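Long-range contacts in NADPH-flavin oxidoreductase (Vibrio harveyi, PDB 1BKJ), which catalyses the NADPH-dependent reduction of FMN to FMNH2 and thereby supplies reduced flavin to the luciferase of this luminous bacterium: residues T7-R12 / L116-S121; R12-T18 / G158-P164; F17-I22 / S72-F76; F63-Y69 / V127-L132. All coordinates share one frame; numbering follows the deposited sequence.

Contact 1: residues T7-R12 / L116-S121; sequences TILAHR and LLAAES. With FMN (flavin mononucleotide), chain D.
Thr7 and Ser121 bring the backbones of 7-12 and 116-121 together, their CA atoms 6.0 Å apart, and the next residue, Ile8, lies nearest Leu117, one turn earlier in the other helix, with CA atoms 7.0 Å apart; the end of helix 3-9 thus lies against the last turns of helix 98-121. Only carbon meets carbon at the Ile8-Leu117 pair, where Ile8 CG1 comes to 3.8 Å from Leu117 CD2. Thr7 contributes its methyl: CG2 stands anti to the backbone N and lies 3.9 Å from Ser121 N, while OG1 is bonded to Asn3 O in its own helix.

Beyond the helix end the chain turns into the FMN site, and His11 carries the polar part of the contact. Its CG is anti to the backbone N (chi1 167°), which carries the imidazole across to Glu120. His11 ND1 donates to Glu120 OE2 over 2.6 Å at 162°, in the ring plane and onto the syn lone pair, although ring and carboxylate planes are 39° apart. This is a His-carboxylate hydrogen bond. The other ring nitrogen, His11 NE2, donates to phosphate oxygen O3P of FMN over 2.8 Å, so the imidazole is held at both nitrogens and its rotation is fixed. Two donating nitrogens between a carboxylate and a phosphate are consistent with a cationic ring. Glu120, bonded to His11, is a second-shell residue that orients it toward the phosphate. One water links Thr7 O to Glu120 OE1, the latter bond weak. Asn114 of the second subunit packs on both Ile8 and Leu117.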
# COMPACT_ATOMS: atom_id res chain seq x y z
N THR A 7 -6.68 0.72 18.11
CA THR A 7 -5.28 0.56 17.74
C THR A 7 -4.96 1.40 16.48
O THR A 7 -3.99 2.17 16.48
CB THR A 7 -4.92 -0.94 17.52
OG1 THR A 7 -5.06 -1.64 18.76
CG2 THR A 7 -3.50 -1.11 17.01
N ILE A 8 -5.81 1.30 15.46
CA ILE A 8 -5.65 2.07 14.20
C ILE A 8 -5.63 3.59 14.47
O ILE A 8 -4.75 4.30 13.98
CB ILE A 8 -6.78 1.73 13.15
CG1 ILE A 8 -6.59 0.31 12.60
CG2 ILE A 8 -6.73 2.72 11.97
CD1 ILE A 8 -7.72 -0.19 11.69
N LEU A 9 -6.56 4.05 15.30
CA LEU A 9 -6.68 5.46 15.64
C LEU A 9 -5.67 6.02 16.65
O LEU A 9 -5.51 7.24 16.74
CB LEU A 9 -8.11 5.78 16.09
CG LEU A 9 -9.22 5.65 15.03
CD1 LEU A 9 -10.57 5.91 15.69
CD2 LEU A 9 -9.00 6.60 13.88
N ALA A 10 -4.95 5.14 17.36
CA ALA A 10 -3.96 5.55 18.35
C ALA A 10 -2.55 5.65 17.78
O ALA A 10 -1.60 5.98 18.50
CB ALA A 10 -3.98 4.59 19.53
N HIS A 11 -2.42 5.40 16.48
CA HIS A 11 -1.11 5.43 15.80
C HIS A 11 -0.38 6.78 15.82
O HIS A 11 -0.98 7.82 15.61
CB HIS A 11 -1.24 4.98 14.32
CG HIS A 11 -0.02 5.27 13.47
ND1 HIS A 11 1.14 4.54 13.57
CD2 HIS A 11 0.25 6.28 12.61
CE1 HIS A 11 2.07 5.07 12.80
NE2 HIS A 11 1.56 6.14 12.21
N ARG A 12 0.93 6.66 16.01
CA ARG A 12 1.88 7.76 15.87
C ARG A 12 3.22 7.07 15.58
O ARG A 12 3.46 5.95 16.06
CB ARG A 12 1.93 8.79 17.04
CG ARG A 12 2.25 8.28 18.37
CD ARG A 12 0.99 8.11 19.20
NE ARG A 12 1.05 6.84 19.90
CZ ARG A 12 1.89 6.58 20.90
NH1 ARG A 12 2.74 7.50 21.35
NH2 ARG A 12 1.96 5.35 21.40
N LEU A 116 2.72 -3.54 10.68
CA LEU A 116 2.77 -2.43 11.63
C LEU A 116 1.62 -2.46 12.63
O LEU A 116 1.86 -2.29 13.82
CB LEU A 116 2.83 -1.06 10.92
CG LEU A 116 2.99 0.18 11.82
CD1 LEU A 116 4.27 0.13 12.65
CD2 LEU A 116 2.95 1.45 10.99
N LEU A 117 0.39 -2.71 12.15
CA LEU A 117 -0.78 -2.80 13.02
C LEU A 117 -0.67 -3.95 14.03
O LEU A 117 -0.99 -3.78 15.21
CB LEU A 117 -2.08 -2.92 12.22
CG LEU A 117 -2.59 -1.63 11.58
CD1 LEU A 117 -3.84 -1.95 10.80
CD2 LEU A 117 -2.87 -0.56 12.62
N ALA A 118 -0.16 -5.10 13.58
CA ALA A 118 0.05 -6.25 14.46
C ALA A 118 1.04 -5.84 15.56
O ALA A 118 0.76 -6.01 16.74
CB ALA A 118 0.61 -7.42 13.68
N ALA A 119 2.12 -5.17 15.17
CA ALA A 119 3.14 -4.70 16.11
C ALA A 119 2.57 -3.70 17.13
O ALA A 119 2.74 -3.89 18.33
CB ALA A 119 4.34 -4.10 15.37
N GLU A 120 1.83 -2.70 16.65
CA GLU A 120 1.21 -1.68 17.50
C GLU A 120 0.20 -2.26 18.50
O GLU A 120 0.14 -1.81 19.64
CB GLU A 120 0.57 -0.58 16.64
CG GLU A 120 1.61 0.29 15.92
CD GLU A 120 1.03 1.32 14.95
OE1 GLU A 120 -0.13 1.17 14.48
OE2 GLU A 120 1.75 2.28 14.64
N SER A 121 -0.51 -3.31 18.09
CA SER A 121 -1.49 -3.96 18.96
C SER A 121 -0.86 -4.71 20.13
O SER A 121 -1.53 -4.98 21.12
CB SER A 121 -2.35 -4.93 18.15
OG SER A 121 -1.67 -6.13 17.83
N1 FMN D . 9.29 8.91 8.81
C2 FMN D . 10.63 9.09 9.09
O2 FMN D . 11.06 9.66 10.05
N3 FMN D . 11.45 8.60 8.08
C4 FMN D . 11.06 8.18 6.77
O4 FMN D . 11.94 7.91 5.98
C4A FMN D . 9.65 8.13 6.56
N5 FMN D . 9.23 7.47 5.41
C5A FMN D . 7.88 7.11 5.24
C6 FMN D . 7.56 6.33 4.15
C7 FMN D . 6.25 5.90 3.96
C7M FMN D . 6.00 4.85 2.83
C8 FMN D . 5.24 6.30 4.88
C8M FMN D . 3.79 6.00 4.69
C9 FMN D . 5.55 7.08 5.97
C9A FMN D . 6.90 7.50 6.19
N10 FMN D . 7.33 8.23 7.35
C10 FMN D . 8.70 8.47 7.59
C1' FMN D . 6.48 8.47 8.40
C2' FMN D . 5.86 9.84 8.51
O2' FMN D . 6.56 10.98 8.20
C3' FMN D . 4.50 9.94 9.04
O3' FMN D . 3.64 8.85 8.78
C4' FMN D . 3.78 11.25 9.23
O4' FMN D . 4.51 12.45 9.22
C5' FMN D . 2.46 11.29 9.83
O5' FMN D . 2.76 11.10 11.24
P FMN D . 2.33 9.79 12.12
O1P FMN D . 0.89 9.88 12.19
O2P FMN D . 3.10 9.98 13.38
O3P FMN D . 2.66 8.56 11.36
O HOH W 1 -1.45 2.29 17.26
O HOH W 2 3.95 3.08 16.15

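Contact 2: residues R12-T18 / G158-P164; sequences RSIRKFT and GHPDQNP. With FMN (flavin mononucleotide), chain D.
Gln162 reaches across to the backbone of Arg15 and can be followed outward. From CB, which points toward 12-18, the chain turns at chi1 (63°), with CG between backbone N and carbonyl carbon, so that CG passes 3.9 Å from Lys16 CB, and the Ile14 side chain runs past it in the opposite direction. The chain is extended beyond CG, which carries CD to 3.7 Å from Arg15 N. At the tip, OE1 accepts from Arg15 N over 2.8 Å at 163°, the donor standing above the carbonyl plane, 46° out of it. The same oxygen accepts from a water that also binds Arg15 NH1, while NE2 rests 3.8 Å from Lys16 CB.

Further along, Asp161 N donates to Lys16 O and Thr18 N to His159 O (3.0 Å), bonds on either side of the single bridge between Phe17 and Pro160; the salt bridge from Lys16 NZ to Asp161 OD2 is long. Ile14 CD1 packs 3.7 Å from Pro164 CD, crossing it at about a right angle.

Backed by this loop, the segment 12-18 presents its other groups to the cofactor: Ser13 N and OG bind the phosphate, and Arg15 NE donates to FMN O2 over 2.7 Å. Such an N-terminal segment, gripping phosphate and pyrimidine ring together, belongs to the FMN site of the nitroreductase family.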
# COMPACT_ATOMS: atom_id res chain seq x y z
N ARG A 12 0.93 6.66 16.01
CA ARG A 12 1.88 7.76 15.87
C ARG A 12 3.22 7.07 15.58
O ARG A 12 3.46 5.95 16.06
CB ARG A 12 1.93 8.79 17.04
CG ARG A 12 2.25 8.28 18.37
CD ARG A 12 0.99 8.11 19.20
NE ARG A 12 1.05 6.84 19.90
CZ ARG A 12 1.89 6.58 20.90
NH1 ARG A 12 2.74 7.50 21.35
NH2 ARG A 12 1.96 5.35 21.40
N SER A 13 4.01 7.68 14.70
CA SER A 13 5.31 7.14 14.35
C SER A 13 6.26 7.31 15.52
O SER A 13 6.26 8.35 16.17
CB SER A 13 5.88 7.81 13.11
OG SER A 13 5.11 7.48 11.97
N ILE A 14 6.96 6.22 15.84
CA ILE A 14 7.91 6.17 16.94
C ILE A 14 9.32 6.15 16.35
O ILE A 14 9.64 5.31 15.49
CB ILE A 14 7.68 4.94 17.87
CG1 ILE A 14 6.26 4.96 18.47
CG2 ILE A 14 8.74 4.86 18.96
CD1 ILE A 14 5.91 6.17 19.33
N ARG A 15 10.14 7.09 16.81
CA ARG A 15 11.50 7.26 16.33
C ARG A 15 12.58 7.16 17.41
O ARG A 15 13.71 7.60 17.20
CB ARG A 15 11.59 8.59 15.57
CG ARG A 15 10.77 8.64 14.28
CD ARG A 15 10.80 10.01 13.65
NE ARG A 15 9.92 10.10 12.47
CZ ARG A 15 8.67 10.55 12.50
NH1 ARG A 15 8.11 10.94 13.63
NH2 ARG A 15 7.96 10.61 11.38
N LYS A 16 12.22 6.61 18.57
CA LYS A 16 13.16 6.38 19.67
C LYS A 16 12.74 5.07 20.34
O LYS A 16 11.59 4.89 20.71
CB LYS A 16 13.17 7.52 20.69
CG LYS A 16 14.51 7.62 21.43
CD LYS A 16 14.48 8.66 22.54
CE LYS A 16 15.75 8.54 23.38
NZ LYS A 16 15.60 9.25 24.68
N PHE A 17 13.70 4.15 20.44
CA PHE A 17 13.45 2.82 21.00
C PHE A 17 14.39 2.44 22.12
O PHE A 17 15.50 2.97 22.21
CB PHE A 17 13.61 1.76 19.90
CG PHE A 17 12.75 1.99 18.69
CD1 PHE A 17 11.40 1.61 18.71
CD2 PHE A 17 13.27 2.60 17.54
CE1 PHE A 17 10.56 1.84 17.60
CE2 PHE A 17 12.45 2.84 16.41
CZ PHE A 17 11.08 2.46 16.44
N THR A 18 13.93 1.54 22.99
CA THR A 18 14.78 1.02 24.06
C THR A 18 15.53 -0.20 23.46
O THR A 18 15.26 -0.58 22.31
CB THR A 18 13.98 0.57 25.32
OG1 THR A 18 13.12 -0.52 24.98
CG2 THR A 18 13.15 1.71 25.89
N GLY A 158 10.05 -1.81 17.41
CA GLY A 158 10.67 -1.96 18.72
C GLY A 158 9.82 -1.39 19.83
O GLY A 158 8.72 -0.90 19.60
N HIS A 159 10.35 -1.43 21.05
CA HIS A 159 9.64 -0.89 22.21
C HIS A 159 9.88 0.62 22.30
O HIS A 159 11.02 1.06 22.30
CB HIS A 159 10.08 -1.64 23.45
CG HIS A 159 9.64 -3.06 23.46
ND1 HIS A 159 8.36 -3.44 23.83
CD2 HIS A 159 10.29 -4.20 23.14
CE1 HIS A 159 8.26 -4.75 23.74
NE2 HIS A 159 9.41 -5.24 23.32
N PRO A 160 8.79 1.42 22.38
CA PRO A 160 8.86 2.89 22.46
C PRO A 160 9.63 3.51 23.61
O PRO A 160 9.56 3.03 24.74
CB PRO A 160 7.39 3.30 22.57
CG PRO A 160 6.65 2.16 22.00
CD PRO A 160 7.39 0.99 22.55
N ASP A 161 10.38 4.58 23.30
CA ASP A 161 11.10 5.35 24.30
C ASP A 161 10.76 6.82 24.12
O ASP A 161 11.58 7.71 24.36
CB ASP A 161 12.62 5.11 24.26
CG ASP A 161 13.31 5.51 25.57
OD1 ASP A 161 12.66 5.54 26.63
OD2 ASP A 161 14.52 5.80 25.53
N GLN A 162 9.54 7.06 23.64
CA GLN A 162 8.96 8.39 23.43
C GLN A 162 7.47 8.22 23.29
O GLN A 162 7.01 7.15 22.89
CB GLN A 162 9.56 9.13 22.21
CG GLN A 162 9.35 8.50 20.84
CD GLN A 162 9.86 9.37 19.69
OE1 GLN A 162 9.50 9.14 18.54
NE2 GLN A 162 10.71 10.35 19.99
N ASN A 163 6.71 9.26 23.63
CA ASN A 163 5.24 9.23 23.52
C ASN A 163 4.74 10.51 22.81
O ASN A 163 4.26 11.43 23.48
CB ASN A 163 4.61 9.04 24.92
CG ASN A 163 3.12 8.67 24.87
OD1 ASN A 163 2.58 8.35 23.81
ND2 ASN A 163 2.46 8.72 26.02
N PRO A 164 4.84 10.58 21.46
CA PRO A 164 4.38 11.76 20.70
C PRO A 164 2.86 11.84 20.66
O PRO A 164 2.16 10.84 20.93
CB PRO A 164 4.93 11.51 19.29
CG PRO A 164 5.99 10.47 19.47
CD PRO A 164 5.42 9.60 20.53
N1 FMN D . 9.29 8.91 8.81
C2 FMN D . 10.63 9.09 9.09
O2 FMN D . 11.06 9.66 10.05
N3 FMN D . 11.45 8.60 8.08
C4 FMN D . 11.06 8.18 6.77
O4 FMN D . 11.94 7.91 5.98
C4A FMN D . 9.65 8.13 6.56
N5 FMN D . 9.23 7.47 5.41
C5A FMN D . 7.88 7.11 5.24
C6 FMN D . 7.56 6.33 4.15
C7 FMN D . 6.25 5.90 3.96
C7M FMN D . 6.00 4.85 2.83
C8 FMN D . 5.24 6.30 4.88
C8M FMN D . 3.79 6.00 4.69
C9 FMN D . 5.55 7.08 5.97
C9A FMN D . 6.90 7.50 6.19
N10 FMN D . 7.33 8.23 7.35
C10 FMN D . 8.70 8.47 7.59
C1' FMN D . 6.48 8.47 8.40
C2' FMN D . 5.86 9.84 8.51
O2' FMN D . 6.56 10.98 8.20
C3' FMN D . 4.50 9.94 9.04
O3' FMN D . 3.64 8.85 8.78
C4' FMN D . 3.78 11.25 9.23
O4' FMN D . 4.51 12.45 9.22
C5' FMN D . 2.46 11.29 9.83
O5' FMN D . 2.76 11.10 11.24
P FMN D . 2.33 9.79 12.12
O1P FMN D . 0.89 9.88 12.19
O2P FMN D . 3.10 9.98 13.38
O3P FMN D . 2.66 8.56 11.36
O HOH W 3 8.59 10.86 16.51
O HOH W 4 13.01 -2.22 21.36

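Contact 3: residues F17-I22 / S72-F76; sequences FTAVPI and SAAEF
Ile22 and Phe17 make the dry part of this contact, Phe17 set against Ala73 and Ile22 against Ala74 with Glu75. Phe17 meets Ala73 through CD2 and CE2: CD2 is 3.9 Å from Ala73 CA and CE2 is 4.1 Å from Ala73 CB. Cys156 of strand 149-158 packs against both residues, so this end is continuous with the sheet. Ile22 has CG1 anti to its carbonyl carbon (chi1 -75°) and an extended chi2, which brings CD1 within reach of both its partners, 3.9 Å from Glu75 CG and 4.0 Å from Ala74 CB. The methyl of Ala74 also lies close to Val20 O. Ala74 and Glu75 both face Leu157 in a classic beta bulge at the start of strand 75-82, and Leu157 packs on Ile22 as well.

The remainder is loose and wet. No direct hydrogen bond joins the two segments; waters fill that role. One accepts from Phe17 N and is bonded to Ser72 OG, 2.8 Å away. Another donates to both Thr18 O and Ser72 O. At the far end two waters reach Glu75 OE2: one accepts from Ile22 N, the other donates to Ile22 O at 2.9 Å. The bend of Glu75 at chi2 (-61°) turns its carboxylate toward these waters, yet its stronger partner is Arg50, which forms a salt bridge with OE1.

Chemically, then, against 72-76 the loop 17-22 meets carbon directly and reaches polar groups through water, with the charge of Glu75 balanced largely, it seems, by Arg50 of strand 46-50.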
# COMPACT_ATOMS: atom_id res chain seq x y z
N PHE A 17 13.70 4.15 20.44
CA PHE A 17 13.45 2.82 21.00
C PHE A 17 14.39 2.44 22.12
O PHE A 17 15.50 2.97 22.21
CB PHE A 17 13.61 1.76 19.90
CG PHE A 17 12.75 1.99 18.69
CD1 PHE A 17 11.40 1.61 18.71
CD2 PHE A 17 13.27 2.60 17.54
CE1 PHE A 17 10.56 1.84 17.60
CE2 PHE A 17 12.45 2.84 16.41
CZ PHE A 17 11.08 2.46 16.44
N THR A 18 13.93 1.54 22.99
CA THR A 18 14.78 1.02 24.06
C THR A 18 15.53 -0.20 23.46
O THR A 18 15.26 -0.58 22.31
CB THR A 18 13.98 0.57 25.32
OG1 THR A 18 13.12 -0.52 24.98
CG2 THR A 18 13.15 1.71 25.89
N ALA A 19 16.45 -0.79 24.22
CA ALA A 19 17.26 -1.93 23.77
C ALA A 19 16.59 -3.30 23.96
O ALA A 19 17.20 -4.33 23.63
CB ALA A 19 18.63 -1.91 24.45
N VAL A 20 15.36 -3.32 24.46
CA VAL A 20 14.62 -4.57 24.71
C VAL A 20 14.25 -5.23 23.35
O VAL A 20 13.62 -4.60 22.50
CB VAL A 20 13.36 -4.32 25.59
CG1 VAL A 20 12.67 -5.65 25.93
CG2 VAL A 20 13.73 -3.58 26.87
N PRO A 21 14.68 -6.48 23.12
CA PRO A 21 14.34 -7.12 21.85
C PRO A 21 12.89 -7.58 21.70
O PRO A 21 12.13 -7.62 22.67
CB PRO A 21 15.33 -8.29 21.77
CG PRO A 21 15.57 -8.64 23.20
CD PRO A 21 15.65 -7.30 23.89
N ILE A 22 12.51 -7.86 20.45
CA ILE A 22 11.18 -8.37 20.12
C ILE A 22 11.40 -9.89 20.17
O ILE A 22 12.44 -10.38 19.71
CB ILE A 22 10.74 -7.85 18.70
CG1 ILE A 22 10.35 -6.37 18.82
CG2 ILE A 22 9.58 -8.69 18.10
CD1 ILE A 22 10.15 -5.65 17.51
N SER A 72 19.08 1.63 15.89
CA SER A 72 18.64 1.35 17.26
C SER A 72 17.37 0.51 17.42
O SER A 72 17.11 -0.03 18.50
CB SER A 72 18.56 2.64 18.07
OG SER A 72 17.53 3.48 17.59
N ALA A 73 16.59 0.38 16.35
CA ALA A 73 15.35 -0.42 16.36
C ALA A 73 15.67 -1.90 16.64
O ALA A 73 16.74 -2.39 16.26
CB ALA A 73 14.65 -0.32 15.02
N ALA A 74 14.76 -2.58 17.34
CA ALA A 74 14.91 -4.01 17.66
C ALA A 74 14.87 -4.84 16.36
O ALA A 74 15.62 -5.80 16.22
CB ALA A 74 13.82 -4.46 18.63
N GLU A 75 14.02 -4.44 15.42
CA GLU A 75 13.89 -5.10 14.12
C GLU A 75 13.81 -4.09 12.95
O GLU A 75 13.17 -3.05 13.08
CB GLU A 75 12.62 -5.99 14.06
CG GLU A 75 12.63 -7.27 14.92
CD GLU A 75 13.73 -8.26 14.56
OE1 GLU A 75 13.93 -8.52 13.35
OE2 GLU A 75 14.38 -8.79 15.49
N PHE A 76 14.48 -4.39 11.84
CA PHE A 76 14.41 -3.55 10.66
C PHE A 76 14.08 -4.45 9.47
O PHE A 76 14.87 -5.32 9.10
CB PHE A 76 15.70 -2.76 10.41
CG PHE A 76 15.57 -1.72 9.30
CD1 PHE A 76 14.73 -0.60 9.47
CD2 PHE A 76 16.26 -1.88 8.08
CE1 PHE A 76 14.55 0.35 8.43
CE2 PHE A 76 16.10 -0.94 7.02
CZ PHE A 76 15.24 0.18 7.21
O HOH W 5 16.45 5.06 19.62
O HOH W 6 16.54 -2.17 20.22
O HOH W 7 14.64 -8.08 18.31
O HOH W 8 12.78 -10.87 16.88

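Contact 4: residues F63-Y69 / V127-L132; sequences FAGNQAY and VYIGGL. With FMN (flavin mononucleotide), chain D.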
# COMPACT_ATOMS: atom_id res chain seq x y z
N PHE A 63 22.25 5.21 4.56
CA PHE A 63 21.57 5.20 3.27
C PHE A 63 20.15 5.73 3.34
O PHE A 63 19.58 6.11 2.32
CB PHE A 63 21.60 3.81 2.64
CG PHE A 63 22.94 3.41 2.06
CD1 PHE A 63 23.85 4.39 1.59
CD2 PHE A 63 23.31 2.06 2.00
CE1 PHE A 63 25.11 4.02 1.07
CE2 PHE A 63 24.57 1.67 1.47
CZ PHE A 63 25.47 2.65 1.00
N ALA A 64 19.61 5.80 4.55
CA ALA A 64 18.27 6.32 4.81
C ALA A 64 18.31 7.82 5.09
O ALA A 64 17.27 8.46 5.25
CB ALA A 64 17.63 5.59 5.99
N GLY A 65 19.52 8.39 5.13
CA GLY A 65 19.70 9.81 5.38
C GLY A 65 20.06 10.09 6.82
O GLY A 65 19.56 11.06 7.41
N ASN A 66 20.93 9.25 7.37
CA ASN A 66 21.39 9.30 8.77
C ASN A 66 20.23 9.30 9.78
O ASN A 66 20.14 10.17 10.66
CB ASN A 66 22.38 10.46 9.02
CG ASN A 66 23.71 10.24 8.33
OD1 ASN A 66 24.29 9.15 8.38
ND2 ASN A 66 24.20 11.28 7.68
N GLN A 67 19.30 8.37 9.58
CA GLN A 67 18.16 8.23 10.49
C GLN A 67 18.59 7.15 11.48
O GLN A 67 18.56 5.96 11.17
CB GLN A 67 16.90 7.85 9.70
CG GLN A 67 16.48 8.92 8.67
CD GLN A 67 15.09 8.69 8.10
OE1 GLN A 67 14.13 8.62 8.84
NE2 GLN A 67 15.00 8.59 6.78
N ALA A 68 19.07 7.61 12.65
CA ALA A 68 19.60 6.77 13.73
C ALA A 68 18.74 5.60 14.22
O ALA A 68 19.27 4.54 14.57
CB ALA A 68 20.03 7.64 14.90
N TYR A 69 17.42 5.78 14.21
CA TYR A 69 16.50 4.74 14.64
C TYR A 69 16.45 3.49 13.75
O TYR A 69 15.84 2.49 14.11
CB TYR A 69 15.11 5.33 14.87
CG TYR A 69 14.72 6.46 13.95
CD1 TYR A 69 15.11 7.78 14.25
CD2 TYR A 69 13.98 6.23 12.77
CE1 TYR A 69 14.77 8.86 13.40
CE2 TYR A 69 13.63 7.29 11.91
CZ TYR A 69 14.03 8.61 12.23
OH TYR A 69 13.70 9.66 11.41
N VAL A 127 7.92 2.89 12.55
CA VAL A 127 7.96 3.98 11.59
C VAL A 127 8.42 3.44 10.25
O VAL A 127 9.33 2.62 10.18
CB VAL A 127 8.89 5.18 12.07
CG1 VAL A 127 10.35 4.75 12.21
CG2 VAL A 127 8.77 6.40 11.15
N TYR A 128 7.76 3.88 9.18
CA TYR A 128 8.15 3.49 7.83
C TYR A 128 9.39 4.30 7.46
O TYR A 128 9.56 5.41 7.98
CB TYR A 128 7.06 3.84 6.83
CG TYR A 128 5.84 2.98 6.80
CD1 TYR A 128 4.77 3.23 7.67
CD2 TYR A 128 5.71 1.94 5.87
CE1 TYR A 128 3.59 2.46 7.62
CE2 TYR A 128 4.54 1.15 5.81
CZ TYR A 128 3.49 1.42 6.69
OH TYR A 128 2.35 0.68 6.67
N ILE A 129 10.26 3.76 6.61
CA ILE A 129 11.48 4.44 6.19
C ILE A 129 11.57 4.47 4.65
O ILE A 129 12.09 3.53 4.03
CB ILE A 129 12.79 3.79 6.81
CG1 ILE A 129 12.72 3.71 8.36
CG2 ILE A 129 14.07 4.55 6.37
CD1 ILE A 129 12.67 5.03 9.09
N GLY A 130 11.03 5.53 4.05
CA GLY A 130 11.06 5.69 2.61
C GLY A 130 12.35 6.35 2.15
O GLY A 130 12.64 6.39 0.95
N GLY A 131 13.13 6.85 3.12
CA GLY A 131 14.40 7.50 2.86
C GLY A 131 15.43 6.65 2.14
O GLY A 131 16.33 7.19 1.50
N LEU A 132 15.28 5.32 2.22
CA LEU A 132 16.16 4.37 1.54
C LEU A 132 16.20 4.56 0.02
O LEU A 132 17.21 4.25 -0.62
CB LEU A 132 15.71 2.93 1.83
CG LEU A 132 15.93 2.35 3.23
CD1 LEU A 132 15.41 0.92 3.28
CD2 LEU A 132 17.41 2.41 3.59
N1 FMN D . 9.29 8.91 8.81
C2 FMN D . 10.63 9.09 9.09
O2 FMN D . 11.06 9.66 10.05
N3 FMN D . 11.45 8.60 8.08
C4 FMN D . 11.06 8.18 6.77
O4 FMN D . 11.94 7.91 5.98
C4A FMN D . 9.65 8.13 6.56
N5 FMN D . 9.23 7.47 5.41
C5A FMN D . 7.88 7.11 5.24
C6 FMN D . 7.56 6.33 4.15
C7 FMN D . 6.25 5.90 3.96
C7M FMN D . 6.00 4.85 2.83
C8 FMN D . 5.24 6.30 4.88
C8M FMN D . 3.79 6.00 4.69
C9 FMN D . 5.55 7.08 5.97
C9A FMN D . 6.90 7.50 6.19
N10 FMN D . 7.33 8.23 7.35
C10 FMN D . 8.70 8.47 7.59
C1' FMN D . 6.48 8.47 8.40
C2' FMN D . 5.86 9.84 8.51
O2' FMN D . 6.56 10.98 8.20
C3' FMN D . 4.50 9.94 9.04
O3' FMN D . 3.64 8.85 8.78
C4' FMN D . 3.78 11.25 9.23
O4' FMN D . 4.51 12.45 9.22
C5' FMN D . 2.46 11.29 9.83
O5' FMN D . 2.76 11.10 11.24
P FMN D . 2.33 9.79 12.12
O1P FMN D . 0.89 9.88 12.19
O2P FMN D . 3.10 9.98 13.38
O3P FMN D . 2.66 8.56 11.36
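Tyr69 and Ile129 meet at the pyrimidine end of the FMN pocket, in the nitroreductase fold, where the last residues of strand 125-129 lie beside the loop after helix 54-63 and the start of helix 69-72. Ile129 points its CD1 at the ring edge of Tyr69, near the ring plane and 3.7 Å from CE2, the two side chains running at a slant. Val127 lies instead at about a right angle to the tyrosine, CG1 being 4.0 Å from Tyr69 CD2. The branches of Val127 divide the work: CG2, anti to the backbone N, turns to the flavin and comes within 3.5 Å of FMN N1. Ile129 divides likewise, CG2 resting 3.7 Å from Ala64 CB, which also touches Leu132 CD2.

Gln67 reaches the flavin edge. Its OE1 accepts from FMN N3 at 172°, and NE2 donates both to FMN O4 and, within its own segment, to Ala64 O over 2.7 Å. Both amide hydrogens thus have acceptors, and the amide is fixed against flipping. On the other segment, Gly131 N donates to FMN O4, giving that oxygen donors from both segments, while Gly130 N donates to FMN N5 over 3.0 Å at 162°.

How the contacts relate
From the N terminus, the chain leaves helix 3-9 and feeds contacts 1, 2 and 3 in turn, sharing Arg12 between the first two and Phe17 and Thr18 between contacts 2 and 3. Contact 1 closes a loop of 103 residues back to helix 98-121; contact 2 reaches further, to the loop after strand 149-158, and so crosses contact 1. Contact 3, to the start of strand 75-82, falls within the spans of both. Contact 4 joins the loop after helix 54-63 to the end of strand 125-129; it crosses contacts 1 and 3 and lies within contact 2. Contacts 1, 2 and 4 all touch FMN, and contacts 3 and 4 reach the same antiparallel sheet.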